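PDB 2HWY: nonsense-mediated mRNA decay factor SMG5 from Homo sapiens, which takes part in nonsense-mediated mRNA decay, promoting dephosphorylation of UPF1 and, together with SMG7, probably linking it to PP2A and mRNA degradation, while lacking RNase activity of its own. Local coordinates for residues V18-A23 with I54-A59; G26-I31 with L154-Q159. All coordinates share one frame; numbering follows the deposited sequence.

Both contacts lie in the C-terminal PIN domain of SMG5, with centres about 12 Å apart. Along the chain their segments alternate: 18-23, 26-31, 54-59 and then 154-159. Helix 16-25 runs directly into strand 29-32, so the first halves of interactions 1 and 2 are consecutive parts of one β-α-β unit. Helix 16-25 touches both helix 48-63 and helix 153-159, Val18 meeting Leu154 and Gln21 meeting Tyr157. The C-terminal helix is thereby brought back against the beginning of the domain, and the two contacts adjoin each other, helix 16-25 lying between helix 48-63 and helix 153-159 on the parallel sheet.

Interaction 1 (V18-A23 with I54-A59); sequences VIRQLA and IRYLEA
Tyr56 reaches from helix 48-63 to helix 16-25 and meets Ile19, Arg20 and Ala23. The local axes are nearly parallel, at 18°, but stay 11.6 Å apart, a gap that a long, flat side chain suits well. From CB, the side chain leaves its helix toward the other, because CG stands trans to the backbone N. One edge of the ring then runs beneath Arg20. CD1 comes first, 3.3 Å from Arg20 NH1, and CE1 follows, facing both the guanidinium and the aliphatic part of the arginine, with Arg20 CG 3.8 Å away. The guanidinium lays a face over this ring edge, the two planes standing 80° apart; the bend at chi3 (-44°) after an extended start turns the head back over the tyrosine. This is not face-to-face stacking: arginine serves here as a flexible cover with a polar end suited to the solvent-exposed side of the contact. Ile19 CG2 approaches the ring obliquely, 4.4 Å from Tyr56 CE2, a looser apolar contact.

At the tip, the ring wedges against the backbone of helix 16-25. Its CZ lies 3.8 Å from Arg20 CA, and OH touches both that CA and Ala23 CB, the two lying in directions about at right angles from it. Alanine's small side chain leaves room for the tyrosine tip against the helix. The OH is also hydrogen-bonded to Glu60, one turn further along its own helix, which gives this otherwise buried polar atom a partner and steadies the ring. Ala23 and Leu57 both rest on strand 29-32, through Val30 and Ile32. The arrangement is that of neighbouring helices from two successive β-α-β crossovers, packed on one face of the parallel α/β sheet of a PIN domain.

Interaction 2 (G26-I31 with L154-Q159); sequences GRFIVI and LDFYKQ
Phe28 and Phe156 approach from opposite directions, one from the residue just ahead of strand 29-32 and the other from the C-terminal helix, and meet at the far ends of their rings. The pair is an offset edge-to-face stack: the edge of Phe156 is directed at the face of Phe28, the planes are inclined at 62°, and the ring centres lie 5.6 Å apart. The two CZ atoms make the closest contact, at 3.7 Å. Phe156 CZ also approaches the flanks of the Phe28 tip, 4.1 Å from Phe28 CE2. Because of the offset, Phe156 CZ approaches Phe28 obliquely, beside its CZ end and not over its middle.

Extension on the helix side comes from a CG trans to the backbone N (chi1 -178°), which carries the ring of Phe156 out from its helix. The CA atoms nearest each other across the segments, those of Phe28 and Tyr157, are still 12.5 Å apart, so the backbones remain well separated and two long, flat hydrophobic residues suit the span. Phenylalanine has no polar end to satisfy here, and the slightly positive ring edge of one can lie favourably against the electron-rich face of the other.

Further apolar groups continue the cluster. Trp160, just past the helix, brings its own ring to Phe28, while Leu5 of strand 4-7 touches both phenylalanines. Leu22 of helix 16-25 likewise packs on both, so that helix 153-159 is seated beside helix 16-25 and next to the neighbouring parallel strands 4-7 and 29-32.

Interaction 1 (V18-A23 with I54-A59)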
loop_
_atom_site.group_PDB
_atom_site.type_symbol
_atom_site.label_atom_id
_atom_site.label_comp_id
_atom_site.label_asym_id
_atom_site.label_seq_id
_atom_site.Cartn_x
_atom_site.Cartn_y
_atom_site.Cartn_z
ATOM N N VAL A 18 7.278 -3.095 7.377
ATOM C CA VAL A 18 6.051 -2.583 7.977
ATOM C C VAL A 18 4.837 -3.289 7.355
ATOM O O VAL A 18 3.933 -3.759 8.065
ATOM C CB VAL A 18 5.935 -1.060 7.756
ATOM C CG1 VAL A 18 4.538 -0.567 8.094
ATOM C CG2 VAL A 18 6.986 -0.322 8.591
ATOM N N ILE A 19 4.831 -3.357 6.023
ATOM C CA ILE A 19 3.757 -4.017 5.312
ATOM C C ILE A 19 3.723 -5.498 5.687
ATOM O O ILE A 19 2.654 -6.043 5.951
ATOM C CB ILE A 19 3.815 -3.747 3.766
ATOM C CG1 ILE A 19 3.447 -2.291 3.481
ATOM C CG2 ILE A 19 2.824 -4.618 2.995
ATOM C CD1 ILE A 19 4.598 -1.394 3.264
ATOM N N ARG A 20 4.879 -6.137 5.771
ATOM C CA ARG A 20 4.913 -7.532 6.217
ATOM C C ARG A 20 4.173 -7.705 7.529
ATOM O O ARG A 20 3.302 -8.543 7.648
ATOM C CB ARG A 20 6.341 -8.034 6.366
ATOM C CG ARG A 20 6.438 -9.530 6.740
ATOM C CD ARG A 20 7.890 -10.000 6.970
ATOM N NE ARG A 20 8.772 -9.465 5.934
ATOM C CZ ARG A 20 9.042 -10.050 4.768
ATOM N NH1 ARG A 20 8.517 -11.231 4.458
ATOM N NH2 ARG A 20 9.859 -9.449 3.904
ATOM N N GLN A 21 4.523 -6.886 8.506
ATOM C CA GLN A 21 3.874 -6.919 9.817
ATOM C C GLN A 21 2.363 -6.787 9.708
ATOM O O GLN A 21 1.627 -7.574 10.287
ATOM C CB GLN A 21 4.410 -5.787 10.693
ATOM C CG GLN A 21 4.318 -6.040 12.182
ATOM C CD GLN A 21 5.213 -7.167 12.637
ATOM O OE1 GLN A 21 6.166 -7.547 11.944
ATOM N NE2 GLN A 21 4.909 -7.720 13.801
ATOM N N LEU A 22 1.906 -5.797 8.953
ATOM C CA LEU A 22 0.474 -5.462 8.889
ATOM C C LEU A 22 -0.310 -6.516 8.135
ATOM O O LEU A 22 -1.392 -6.903 8.554
ATOM C CB LEU A 22 0.286 -4.105 8.215
ATOM C CG LEU A 22 0.979 -2.980 8.981
ATOM C CD1 LEU A 22 1.337 -1.821 8.064
ATOM C CD2 LEU A 22 0.128 -2.531 10.157
ATOM N N ALA A 23 0.271 -6.979 7.032
ATOM C CA ALA A 23 -0.319 -7.996 6.166
ATOM C C ALA A 23 -0.371 -9.362 6.830
ATOM O O ALA A 23 -1.158 -10.230 6.456
ATOM C CB ALA A 23 0.488 -8.085 4.887
ATOM N N ILE A 54 7.671 -7.100 -4.870
ATOM C CA ILE A 54 6.957 -8.155 -5.589
ATOM C C ILE A 54 7.237 -9.525 -5.002
ATOM O O ILE A 54 6.294 -10.256 -4.671
ATOM C CB ILE A 54 7.284 -8.175 -7.102
ATOM C CG1 ILE A 54 6.381 -7.200 -7.851
ATOM C CG2 ILE A 54 7.058 -9.560 -7.698
ATOM C CD1 ILE A 54 6.963 -6.757 -9.159
ATOM N N ARG A 55 8.527 -9.870 -4.894
ATOM C CA ARG A 55 8.908 -11.197 -4.427
ATOM C C ARG A 55 8.262 -11.515 -3.083
ATOM O O ARG A 55 7.696 -12.587 -2.883
ATOM C CB ARG A 55 10.430 -11.310 -4.318
ATOM C CG ARG A 55 11.153 -11.269 -5.655
ATOM N N TYR A 56 8.261 -10.552 -2.158
ATOM C CA TYR A 56 7.595 -10.724 -0.873
ATOM C C TYR A 56 6.140 -11.074 -1.052
ATOM O O TYR A 56 5.642 -12.037 -0.460
ATOM C CB TYR A 56 7.661 -9.435 -0.054
ATOM C CG TYR A 56 6.539 -9.318 0.943
ATOM C CD1 TYR A 56 6.581 -10.014 2.146
ATOM C CD2 TYR A 56 5.413 -8.541 0.670
ATOM C CE1 TYR A 56 5.543 -9.923 3.066
ATOM C CE2 TYR A 56 4.362 -8.439 1.593
ATOM C CZ TYR A 56 4.445 -9.130 2.784
ATOM O OH TYR A 56 3.424 -9.029 3.695
ATOM N N LEU A 57 5.462 -10.253 -1.854
ATOM C CA LEU A 57 4.034 -10.411 -2.135
ATOM C C LEU A 57 3.694 -11.789 -2.662
ATOM O O LEU A 57 2.672 -12.362 -2.282
ATOM C CB LEU A 57 3.564 -9.343 -3.129
ATOM C CG LEU A 57 3.440 -7.918 -2.565
ATOM C CD1 LEU A 57 3.187 -6.918 -3.671
ATOM C CD2 LEU A 57 2.350 -7.827 -1.538
ATOM N N GLU A 58 4.558 -12.327 -3.514
ATOM C CA GLU A 58 4.380 -13.693 -4.007
ATOM C C GLU A 58 4.663 -14.755 -2.940
ATOM O O GLU A 58 4.014 -15.792 -2.889
ATOM C CB GLU A 58 5.243 -13.916 -5.241
ATOM C CG GLU A 58 4.727 -13.160 -6.469
ATOM C CD GLU A 58 5.808 -12.904 -7.510
ATOM O OE1 GLU A 58 5.460 -12.668 -8.675
ATOM O OE2 GLU A 58 7.009 -12.942 -7.175
ATOM N N ALA A 59 5.634 -14.492 -2.084
ATOM C CA ALA A 59 5.905 -15.388 -0.962
ATOM C C ALA A 59 4.679 -15.469 -0.030
ATOM O O ALA A 59 4.248 -16.572 0.347
ATOM C CB ALA A 59 7.146 -14.940 -0.200
#

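Interaction 2 (G26-I31 with L154-Q159)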
loop_
_atom_site.group_PDB
_atom_site.type_symbol
_atom_site.label_atom_id
_atom_site.label_comp_id
_atom_site.label_asym_id
_atom_site.label_seq_id
_atom_site.Cartn_x
_atom_site.Cartn_y
_atom_site.Cartn_z
ATOM N N GLY A 26 -3.140 -10.056 10.293
ATOM C CA GLY A 26 -4.489 -10.627 10.218
ATOM C C GLY A 26 -5.551 -9.677 10.765
ATOM O O GLY A 26 -6.699 -10.068 10.928
ATOM N N ARG A 27 -5.168 -8.427 11.041
ATOM C CA ARG A 27 -6.102 -7.387 11.493
ATOM C C ARG A 27 -6.486 -6.484 10.320
ATOM O O ARG A 27 -7.376 -5.651 10.440
ATOM C CB ARG A 27 -5.483 -6.524 12.611
ATOM C CG ARG A 27 -4.633 -7.282 13.638
ATOM C CD ARG A 27 -5.379 -7.667 14.899
ATOM N NE ARG A 27 -5.270 -6.649 15.941
ATOM C CZ ARG A 27 -4.153 -6.355 16.614
ATOM N NH1 ARG A 27 -2.999 -6.983 16.363
ATOM N NH2 ARG A 27 -4.185 -5.401 17.542
ATOM N N PHE A 28 -5.793 -6.643 9.193
ATOM C CA PHE A 28 -6.098 -5.897 7.980
ATOM C C PHE A 28 -6.107 -6.801 6.748
ATOM O O PHE A 28 -5.498 -7.876 6.732
ATOM C CB PHE A 28 -5.077 -4.783 7.792
ATOM C CG PHE A 28 -4.999 -3.849 8.951
ATOM C CD1 PHE A 28 -3.930 -3.913 9.849
ATOM C CD2 PHE A 28 -6.000 -2.909 9.174
ATOM C CE1 PHE A 28 -3.856 -3.032 10.948
ATOM C CE2 PHE A 28 -5.932 -2.029 10.284
ATOM C CZ PHE A 28 -4.854 -2.093 11.161
ATOM N N ILE A 29 -6.829 -6.344 5.732
ATOM C CA ILE A 29 -6.729 -6.858 4.370
ATOM C C ILE A 29 -5.878 -5.868 3.599
ATOM O O ILE A 29 -6.207 -4.684 3.557
ATOM C CB ILE A 29 -8.123 -6.933 3.687
ATOM C CG1 ILE A 29 -8.889 -8.174 4.141
ATOM C CG2 ILE A 29 -7.987 -6.937 2.172
ATOM C CD1 ILE A 29 -10.328 -8.199 3.661
ATOM N N VAL A 30 -4.800 -6.344 2.980
ATOM C CA VAL A 30 -3.937 -5.472 2.188
ATOM C C VAL A 30 -4.307 -5.549 0.702
ATOM O O VAL A 30 -3.984 -6.520 0.015
ATOM C CB VAL A 30 -2.452 -5.796 2.388
ATOM C CG1 VAL A 30 -1.619 -5.053 1.362
ATOM C CG2 VAL A 30 -1.991 -5.416 3.781
ATOM N N ILE A 31 -4.999 -4.515 0.227
ATOM C CA ILE A 31 -5.268 -4.328 -1.190
ATOM C C ILE A 31 -4.074 -3.621 -1.840
ATOM O O ILE A 31 -3.780 -2.475 -1.503
ATOM C CB ILE A 31 -6.544 -3.493 -1.400
ATOM C CG1 ILE A 31 -7.700 -4.077 -0.584
ATOM C CG2 ILE A 31 -6.927 -3.448 -2.875
ATOM C CD1 ILE A 31 -7.923 -5.591 -0.824
ATOM N N LEU A 154 5.190 4.664 8.320
ATOM C CA LEU A 154 5.742 4.673 9.682
ATOM C C LEU A 154 4.884 5.431 10.702
ATOM O O LEU A 154 4.928 5.109 11.891
ATOM C CB LEU A 154 7.169 5.221 9.701
ATOM C CG LEU A 154 8.152 4.596 8.702
ATOM C CD1 LEU A 154 9.546 4.974 9.084
ATOM C CD2 LEU A 154 8.013 3.089 8.629
ATOM N N ASP A 155 4.122 6.447 10.257
ATOM C CA ASP A 155 3.171 7.103 11.147
ATOM C C ASP A 155 2.058 6.147 11.563
ATOM O O ASP A 155 1.762 5.973 12.717
ATOM C CB ASP A 155 2.576 8.343 10.475
ATOM N N PHE A 156 1.495 5.471 10.564
ATOM C CA PHE A 156 0.473 4.463 10.819
ATOM C C PHE A 156 1.055 3.348 11.709
ATOM O O PHE A 156 0.429 2.923 12.681
ATOM C CB PHE A 156 -0.050 3.903 9.487
ATOM C CG PHE A 156 -1.152 2.876 9.637
ATOM C CD1 PHE A 156 -2.489 3.252 9.605
ATOM C CD2 PHE A 156 -0.844 1.523 9.781
ATOM C CE1 PHE A 156 -3.500 2.301 9.729
ATOM C CE2 PHE A 156 -1.854 0.569 9.916
ATOM C CZ PHE A 156 -3.186 0.966 9.890
ATOM N N TYR A 157 2.276 2.923 11.391
ATOM C CA TYR A 157 2.896 1.792 12.065
ATOM C C TYR A 157 3.205 2.070 13.520
ATOM O O TYR A 157 2.948 1.243 14.403
ATOM C CB TYR A 157 4.200 1.375 11.380
ATOM C CG TYR A 157 4.753 0.159 12.051
ATOM C CD1 TYR A 157 4.020 -1.030 12.056
ATOM C CD2 TYR A 157 5.954 0.200 12.750
ATOM C CE1 TYR A 157 4.480 -2.158 12.697
ATOM C CE2 TYR A 157 6.424 -0.922 13.397
ATOM C CZ TYR A 157 5.677 -2.102 13.362
ATOM O OH TYR A 157 6.122 -3.240 13.997
ATOM N N LYS A 158 3.783 3.237 13.760
ATOM C CA LYS A 158 4.098 3.638 15.104
ATOM C C LYS A 158 2.790 3.885 15.893
ATOM O O LYS A 158 2.694 3.506 17.064
ATOM C CB LYS A 158 5.117 4.796 15.091
ATOM C CG LYS A 158 6.463 4.383 14.387
ATOM C CD LYS A 158 7.726 4.899 15.081
ATOM C CE LYS A 158 8.187 3.977 16.228
ATOM N NZ LYS A 158 8.921 4.678 17.375
ATOM N N GLN A 159 1.753 4.425 15.253
ATOM C CA GLN A 159 0.424 4.474 15.912
ATOM C C GLN A 159 -0.131 3.056 16.237
ATOM O O GLN A 159 -0.729 2.833 17.294
ATOM C CB GLN A 159 -0.612 5.274 15.087
ATOM C CG GLN A 159 -0.795 6.758 15.514
ATOM C CD GLN A 159 -2.241 7.268 15.349
ATOM O OE1 GLN A 159 -3.031 6.701 14.588
ATOM N NE2 GLN A 159 -2.585 8.346 16.072
#